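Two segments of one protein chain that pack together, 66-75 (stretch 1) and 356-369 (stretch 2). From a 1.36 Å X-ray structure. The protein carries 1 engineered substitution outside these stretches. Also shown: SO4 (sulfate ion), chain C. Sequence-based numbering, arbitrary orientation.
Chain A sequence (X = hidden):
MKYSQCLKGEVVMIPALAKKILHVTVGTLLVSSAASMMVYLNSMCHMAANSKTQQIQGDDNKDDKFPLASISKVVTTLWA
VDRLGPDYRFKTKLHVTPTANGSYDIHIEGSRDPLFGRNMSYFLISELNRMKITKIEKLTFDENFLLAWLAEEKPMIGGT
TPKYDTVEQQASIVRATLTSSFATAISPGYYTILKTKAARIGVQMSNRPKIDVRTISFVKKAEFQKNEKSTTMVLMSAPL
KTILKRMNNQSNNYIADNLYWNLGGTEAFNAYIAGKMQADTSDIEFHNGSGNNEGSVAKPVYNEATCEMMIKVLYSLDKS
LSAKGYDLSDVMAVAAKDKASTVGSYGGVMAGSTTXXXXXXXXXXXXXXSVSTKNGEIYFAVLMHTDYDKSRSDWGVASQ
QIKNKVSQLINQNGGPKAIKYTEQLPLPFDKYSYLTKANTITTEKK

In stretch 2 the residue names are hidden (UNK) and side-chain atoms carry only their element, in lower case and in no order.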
ATOM      1  N   PHE A  66      -8.268   6.504 -18.199  1.00 17.58           N
ATOM      2  CA  PHE A  66      -8.325   7.347 -16.991  1.00 17.85           C
ATOM      3  C   PHE A  66      -7.065   7.145 -16.164  1.00 17.21           C
ATOM      4  O   PHE A  66      -6.392   6.108 -16.301  1.00 16.83           O
ATOM      5  CB  PHE A  66      -9.539   7.018 -16.134  1.00 17.63           C
ATOM      6  CG  PHE A  66     -10.839   7.272 -16.819  1.00 18.22           C
ATOM      7  CD1 PHE A  66     -11.251   8.582 -17.053  1.00 18.27           C
ATOM      8  CD2 PHE A  66     -11.608   6.220 -17.308  1.00 17.86           C
ATOM      9  CE1 PHE A  66     -12.437   8.837 -17.681  1.00 18.91           C
ATOM     10  CE2 PHE A  66     -12.798   6.480 -17.941  1.00 18.14           C
ATOM     11  CZ  PHE A  66     -13.208   7.779 -18.141  1.00 17.97           C
ATOM     12  N   PRO A  67      -6.745   8.105 -15.286  1.00 16.40           N
ATOM     13  CA  PRO A  67      -5.615   7.904 -14.379  1.00 16.50           C
ATOM     14  C   PRO A  67      -5.810   6.691 -13.473  1.00 15.50           C
ATOM     15  O   PRO A  67      -6.900   6.501 -12.943  1.00 15.96           O
ATOM     16  CB  PRO A  67      -5.578   9.184 -13.569  1.00 17.00           C
ATOM     17  CG  PRO A  67      -6.294  10.203 -14.378  1.00 19.50           C
ATOM     18  CD  PRO A  67      -7.357   9.437 -15.115  1.00 18.11           C
ATOM     19  N   LEU A  68      -4.767   5.887 -13.360  1.00 15.42           N
ATOM     20  CA  LEU A  68      -4.828   4.652 -12.583  1.00 14.94           C
ATOM     21  C   LEU A  68      -4.346   4.791 -11.155  1.00 14.70           C
ATOM     22  O   LEU A  68      -4.692   3.975 -10.289  1.00 15.17           O
ATOM     23  CB  LEU A  68      -3.964   3.598 -13.260  1.00 14.59           C
ATOM     24  CG  LEU A  68      -4.296   3.235 -14.709  1.00 16.05           C
ATOM     25  CD1 LEU A  68      -3.364   2.139 -15.194  1.00 16.48           C
ATOM     26  CD2 LEU A  68      -5.747   2.776 -14.798  1.00 16.44           C
ATOM     27  N   ALA A  69      -3.454   5.739 -10.926  1.00 15.00           N
ATOM     28  CA  ALA A  69      -2.723   5.782  -9.651  1.00 15.21           C
ATOM     29  C   ALA A  69      -2.066   4.419  -9.400  1.00 14.42           C
ATOM     30  O   ALA A  69      -1.638   3.759 -10.358  1.00 14.30           O
ATOM     31  CB  ALA A  69      -3.626   6.231  -8.492  1.00 16.58           C
ATOM     32  N   SER A  70      -2.021   3.953  -8.150  1.00 14.32           N
ATOM     33  CA  SER A  70      -1.226   2.777  -7.829  1.00 14.21           C
ATOM     34  C   SER A  70      -1.826   1.444  -8.279  1.00 13.63           C
ATOM     35  O   SER A  70      -1.155   0.423  -8.137  1.00 13.62           O
ATOM     36  CB  SER A  70      -0.853   2.726  -6.334  1.00 14.56           C
ATOM     37  OG  SER A  70       0.140   3.698  -6.027  1.00 16.03           O
ATOM     38  N   ILE A  71      -3.028   1.396  -8.862  1.00 12.86           N
ATOM     39  CA  ILE A  71      -3.387   0.138  -9.541  1.00 13.30           C
ATOM     40  C   ILE A  71      -2.483  -0.138 -10.732  1.00 13.26           C
ATOM     41  O   ILE A  71      -2.359  -1.291 -11.167  1.00 13.97           O
ATOM     42  CB  ILE A  71      -4.877  -0.019  -9.864  1.00 13.32           C
ATOM     43  CG1 ILE A  71      -5.301   0.835 -11.073  1.00 14.84           C
ATOM     44  CG2 ILE A  71      -5.711   0.177  -8.627  1.00 14.25           C
ATOM     45  CD1 ILE A  71      -6.763   0.649 -11.465  1.00 16.03           C
ATOM     46  N   SER A  72      -1.755   0.874 -11.191  1.00 13.33           N
ATOM     47  CA  SER A  72      -0.638   0.656 -12.102  1.00 13.28           C
ATOM     48  C   SER A  72       0.283  -0.484 -11.651  1.00 14.39           C
ATOM     49  O   SER A  72       0.889  -1.178 -12.456  1.00 14.85           O
ATOM     50  CB  SER A  72       0.242   1.908 -12.194  1.00 14.41           C
ATOM     51  OG  SER A  72      -0.406   2.981 -12.802  1.00 14.71           O
ATOM     52  N   LYS A  73       0.448  -0.616 -10.329  1.00 13.42           N
ATOM     53  CA  LYS A  73       1.366  -1.648  -9.796  1.00 13.51           C
ATOM     54  C   LYS A  73       0.924  -3.065 -10.132  1.00 14.07           C
ATOM     55  O   LYS A  73       1.761  -3.946 -10.180  1.00 14.81           O
ATOM     56  CB  LYS A  73       1.588  -1.444  -8.295  1.00 13.33           C
ATOM     57  CG  LYS A  73       2.199  -0.101  -7.935  1.00 13.76           C
ATOM     58  CD  LYS A  73       2.553  -0.012  -6.467  1.00 14.38           C
ATOM     59  CE  LYS A  73       3.321   1.243  -6.131  1.00 15.44           C
ATOM     60  NZ  LYS A  73       2.503   2.468  -6.220  1.00 16.79           N
ATOM     61  N   VAL A  74      -0.371  -3.264 -10.374  1.00 13.35           N
ATOM     62  CA  VAL A  74      -0.823  -4.587 -10.796  1.00 13.92           C
ATOM     63  C   VAL A  74      -0.333  -4.890 -12.230  1.00 14.03           C
ATOM     64  O   VAL A  74      -0.014  -6.028 -12.559  1.00 14.49           O
ATOM     65  CB  VAL A  74      -2.340  -4.741 -10.692  1.00 15.08           C
ATOM     66  CG1 VAL A  74      -2.743  -6.148 -11.092  1.00 15.33           C
ATOM     67  CG2 VAL A  74      -2.834  -4.467  -9.275  1.00 16.93           C
ATOM     68  N   VAL A  75      -0.257  -3.862 -13.068  1.00 14.49           N
ATOM     69  CA  VAL A  75       0.268  -4.025 -14.422  1.00 14.38           C
ATOM     70  C   VAL A  75       1.761  -4.339 -14.359  1.00 14.87           C
ATOM     71  O   VAL A  75       2.259  -5.269 -15.019  1.00 15.00           O
ATOM     72  CB  VAL A  75       0.012  -2.774 -15.277  1.00 16.09           C
ATOM     73  CG1 VAL A  75       0.435  -3.034 -16.712  1.00 18.53           C
ATOM     74  CG2 VAL A  75      -1.487  -2.418 -15.279  1.00 16.50           C
ATOM     75  N   UNK A 356      -7.235  -7.193  -3.656  1.00 14.37           N
ATOM     76  CA  UNK A 356      -7.354  -5.899  -4.355  1.00 14.59           C
ATOM     77  C   UNK A 356      -6.157  -4.990  -4.125  1.00 14.23           C
ATOM     78  O   UNK A 356      -5.458  -5.094  -3.101  1.00 14.66           O
ATOM     79  c   UNK A 356      -8.622  -5.177  -3.958  1.00 16.72           C
ATOM     80  N   UNK A 357      -5.969  -4.082  -5.080  1.00 13.41           N
ATOM     81  CA  UNK A 357      -4.966  -3.047  -5.046  1.00 13.96           C
ATOM     82  C   UNK A 357      -5.685  -1.705  -5.135  1.00 13.32           C
ATOM     83  O   UNK A 357      -6.535  -1.496  -5.966  1.00 13.69           O
ATOM     84  n   UNK A 357      -1.696  -0.098  -4.177  1.00 14.14           N
ATOM     85  c   UNK A 357      -2.900  -2.110  -6.296  1.00 14.21           C
ATOM     86  c   UNK A 357      -1.808  -2.357  -5.257  1.00 14.16           C
ATOM     87  c   UNK A 357      -4.005  -3.186  -6.241  1.00 14.02           C
ATOM     88  c   UNK A 357      -0.970  -1.109  -5.013  1.00 13.55           C
ATOM     89  N   UNK A 358      -5.298  -0.785  -4.260  1.00 12.96           N
ATOM     90  CA  UNK A 358      -5.781   0.582  -4.193  1.00 13.65           C
ATOM     91  C   UNK A 358      -4.951   1.551  -5.036  1.00 13.51           C
ATOM     92  O   UNK A 358      -3.792   1.288  -5.372  1.00 13.65           O
ATOM     93  c   UNK A 358      -5.720   1.033  -2.735  1.00 13.90           C
ATOM     94  o   UNK A 358      -4.415   0.787  -2.235  1.00 14.07           O
ATOM     95  c   UNK A 358      -6.736   0.306  -1.858  1.00 14.95           C
ATOM     96  N   UNK A 359      -5.523   2.724  -5.276  1.00 13.39           N
ATOM     97  CA  UNK A 359      -4.773   3.839  -5.837  1.00 13.79           C
ATOM     98  C   UNK A 359      -5.387   5.166  -5.494  1.00 13.17           C
ATOM     99  O   UNK A 359      -6.594   5.261  -5.316  1.00 13.30           O
ATOM    100  N   UNK A 360      -4.524   6.156  -5.300  1.00 13.43           N
ATOM    101  CA  UNK A 360      -4.909   7.514  -4.952  1.00 14.17           C
ATOM    102  C   UNK A 360      -3.944   8.511  -5.593  1.00 14.32           C
ATOM    103  O   UNK A 360      -2.747   8.452  -5.319  1.00 16.18           O
ATOM    104  c   UNK A 360      -4.836   7.692  -3.428  1.00 15.97           C
ATOM    105  o   UNK A 360      -5.403   6.615  -2.721  1.00 18.35           O
ATOM    106  N   UNK A 361      -4.463   9.414  -6.443  1.00 14.12           N
ATOM    107  CA  UNK A 361      -3.705  10.582  -6.973  1.00 15.04           C
ATOM    108  C   UNK A 361      -4.680  11.763  -7.013  1.00 15.21           C
ATOM    109  O   UNK A 361      -5.875  11.619  -6.740  1.00 14.55           O
ATOM    110  c   UNK A 361      -4.160   9.929  -9.399  1.00 16.23           C
ATOM    111  c   UNK A 361      -1.963   9.337  -8.357  1.00 18.27           C
ATOM    112  c   UNK A 361      -3.101  10.339  -8.387  1.00 16.66           C
ATOM    113  N   UNK A 362      -4.181  12.947  -7.331  1.00 15.78           N
ATOM    114  CA  UNK A 362      -5.008  14.141  -7.305  1.00 16.69           C
ATOM    115  C   UNK A 362      -6.388  13.911  -7.941  1.00 15.76           C
ATOM    116  O   UNK A 362      -7.428  14.208  -7.347  1.00 15.80           O
ATOM    117  n   UNK A 362      -4.734  17.349  -9.062  1.00 22.30           N
ATOM    118  c   UNK A 362      -4.251  15.283  -8.005  1.00 19.12           C
ATOM    119  c   UNK A 362      -5.048  16.565  -8.080  1.00 19.47           C
ATOM    120  o   UNK A 362      -5.916  16.839  -7.276  1.00 21.95           O
ATOM    121  N   UNK A 363      -6.375  13.401  -9.173  1.00 15.97           N
ATOM    122  CA  UNK A 363      -7.604  13.260  -9.948  1.00 17.19           C
ATOM    123  C   UNK A 363      -8.242  11.902  -9.951  1.00 15.48           C
ATOM    124  O   UNK A 363      -9.210  11.685 -10.697  1.00 17.48           O
ATOM    125  c   UNK A 363      -6.954  15.180 -11.497  1.00 20.20           C
ATOM    126  c   UNK A 363      -7.755  17.584 -11.268  1.00 26.17           C
ATOM    127  c   UNK A 363      -7.404  13.748 -11.377  1.00 18.65           C
ATOM    128  n   UNK A 363      -8.724  18.484 -10.554  1.00 28.69           N
ATOM    129  c   UNK A 363      -7.980  16.132 -10.886  1.00 23.49           C
ATOM    130  N   UNK A 364      -7.772  10.984  -9.103  1.00 14.83           N
ATOM    131  CA  UNK A 364      -8.379   9.645  -9.128  1.00 14.73           C
ATOM    132  C   UNK A 364      -8.260   8.889  -7.834  1.00 14.43           C
ATOM    133  O   UNK A 364      -7.262   8.995  -7.132  1.00 14.54           O
ATOM    134  c   UNK A 364      -7.781   8.771 -10.241  1.00 15.82           C
ATOM    135  N   UNK A 365      -9.285   8.082  -7.571  1.00 13.73           N
ATOM    136  CA  UNK A 365      -9.257   7.067  -6.519  1.00 13.08           C
ATOM    137  C   UNK A 365      -9.658   5.778  -7.219  1.00 12.90           C
ATOM    138  O   UNK A 365     -10.668   5.759  -7.952  1.00 14.29           O
ATOM    139  c   UNK A 365      -8.511   6.331  -2.056  1.00 18.46           C
ATOM    140  c   UNK A 365      -8.834   7.166  -3.293  1.00 16.17           C
ATOM    141  n   UNK A 365      -7.821   5.088  -2.500  1.00 19.56           N
ATOM    142  c   UNK A 365     -10.227   7.393  -5.377  1.00 13.82           C
ATOM    143  c   UNK A 365      -9.983   6.570  -4.123  1.00 15.19           C
ATOM    144  N   UNK A 366      -8.858   4.728  -7.050  1.00 12.70           N
ATOM    145  CA  UNK A 366      -9.072   3.537  -7.851  1.00 12.95           C
ATOM    146  C   UNK A 366      -8.942   2.274  -6.997  1.00 12.49           C
ATOM    147  O   UNK A 366      -8.330   2.252  -5.929  1.00 14.10           O
ATOM    148  c   UNK A 366      -8.211   4.720  -9.909  1.00 13.95           C
ATOM    149  c   UNK A 366      -8.058   3.523  -9.003  1.00 13.79           C
ATOM    150  o   UNK A 366      -6.736   3.470  -8.474  1.00 14.20           O
ATOM    151  N   UNK A 367      -9.482   1.182  -7.535  1.00 12.75           N
ATOM    152  CA  UNK A 367      -9.400  -0.160  -6.924  1.00 13.28           C
ATOM    153  C   UNK A 367      -9.553  -1.188  -8.016  1.00 13.61           C
ATOM    154  O   UNK A 367     -10.438  -1.029  -8.868  1.00 15.59           O
ATOM    155  c   UNK A 367     -11.614  -1.802  -4.206  1.00 15.47           C
ATOM    156  c   UNK A 367     -10.327  -1.508  -4.912  1.00 14.82           C
ATOM    157  c   UNK A 367     -10.494  -0.356  -5.869  1.00 13.31           C
ATOM    158  c   UNK A 367      -9.216  -1.246  -3.912  1.00 15.57           C
ATOM    159  N   UNK A 368      -8.774  -2.257  -7.970  1.00 13.33           N
ATOM    160  CA  UNK A 368      -8.995  -3.372  -8.881  1.00 13.56           C
ATOM    161  C   UNK A 368      -8.619  -4.664  -8.176  1.00 13.57           C
ATOM    162  O   UNK A 368      -7.756  -4.682  -7.286  1.00 15.09           O
ATOM    163  c   UNK A 368      -8.233  -3.200 -10.190  1.00 14.85           C
ATOM    164  c   UNK A 368      -6.028  -4.514 -12.496  1.00 18.34           C
ATOM    165  s   UNK A 368      -5.812  -3.004 -11.611  1.00 16.83           S
ATOM    166  c   UNK A 368      -6.735  -3.384 -10.099  1.00 15.92           C
ATOM    167  N   UNK A 369      -9.165  -5.774  -8.660  1.00 13.87           N
ATOM    168  CA  UNK A 369      -8.859  -7.061  -8.051  1.00 14.36           C
ATOM    169  C   UNK A 369      -9.904  -8.088  -8.384  1.00 15.31           C
ATOM    170  O   UNK A 369     -10.551  -8.057  -9.457  1.00 16.43           O
TER
HETATM  171  S   SO4 C 501      -2.313   3.838  -2.388  1.00 22.64           S
HETATM  172  O1  SO4 C 501      -1.929   4.128  -0.974  1.00 26.41           O
HETATM  173  O2  SO4 C 501      -3.522   4.563  -2.808  1.00 27.93           O
HETATM  174  O3  SO4 C 501      -1.080   4.125  -3.271  1.00 25.56           O
HETATM  175  O4  SO4 C 501      -2.518   2.391  -2.550  1.00 24.06           O
HETATM  176  O   HOH W   1      -1.757   5.605  -5.439  1.00 18.91           O

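Position 356 carries one carbon, CB, its CA-to-CB bond pointing away from stretch 1: Ala356. At 357 four carbons in a row end in nitrogen; CB packs 3.5 Å from Val74 CG2, and the last carbon lies 3.5 Å from Ser70 O. This is Lys357, whose NZ turns back to donate to O of position 358 at 2.8 Å.

Position 358 has one carbon bearing an oxygen and a carbon, and its backbone O sits 3.4 Å from Ser70 CB: Thr358. Its CA-to-CB bond points away from stretch 1, and OG1 donates to SO4 O4 at 2.5 Å.

No side chain exists at 359, and the space explains it. An ideal CB would fall 2.8 Å from Ser70 N and 3.0 Å from Ala69 CB, both clashes. Gly359 therefore lets the backbones close to 4.2 Å between its CA and Ser70 CA.

One carbon then an oxygen at 360 gives Ser360. OG donates to SO4 O2 at 2.8 Å, while the backbone N donates to water 1 at 2.8 Å. Ser70 OG also donates to that water, at 2.8 Å, so the water links the two stretches.

At 361 a carbon carries two carbons, one of them 3.5 Å from Ala69 CB: Val361. At 362 two carbons, the second holding one oxygen and one nitrogen, could be Asn or Asp by shape, but the nitrogen settles Asn362, beyond reach of stretch 1. At 363 four carbons end in nitrogen, the end leading away: Lys363. The type I turn from Val361 closes at 364, where a single carbon, 4.0 Å from Pro67 CB, marks Ala364.

Position 365 again shows four carbons and a nitrogen: Lys365, its CA-to-CB bond pointing away; NZ donates to Gly359 O at 3.1 Å and Ser360 OG at 2.9 Å. At 366 a carbon carries one carbon and one oxygen, the oxygen 2.8 Å from Leu68 O: Thr366, whose OG1 donates that hydrogen bond. At 367 four carbons fork at the second, the CA-to-CB bond pointing away: Leu367. At 368 two carbons, a sulfur and a carbon run unbranched, the sulfur 3.6 Å from Ile71 CB and the last carbon 3.9 Å from Val74 CG1: Met368. Position 369 has no side-chain atoms, and its backbone angles by themselves call for Gly369.

The contact works by alternation on a hairpin. Lys357, Val361, Ala364, Thr366 and Met368 point toward stretch 1, with bare Gly359 admitting the Ala69–Ser70 backbone. Apolar pairs such as Ala69 with Val361 and Ile71 and Val74 with Met368 pack beside the carbon chain of Lys357, and the Thr366–Leu68 hydrogen bond is the only direct one across.

Stretch 2 356-369: AKTGSVNKAKTLMG
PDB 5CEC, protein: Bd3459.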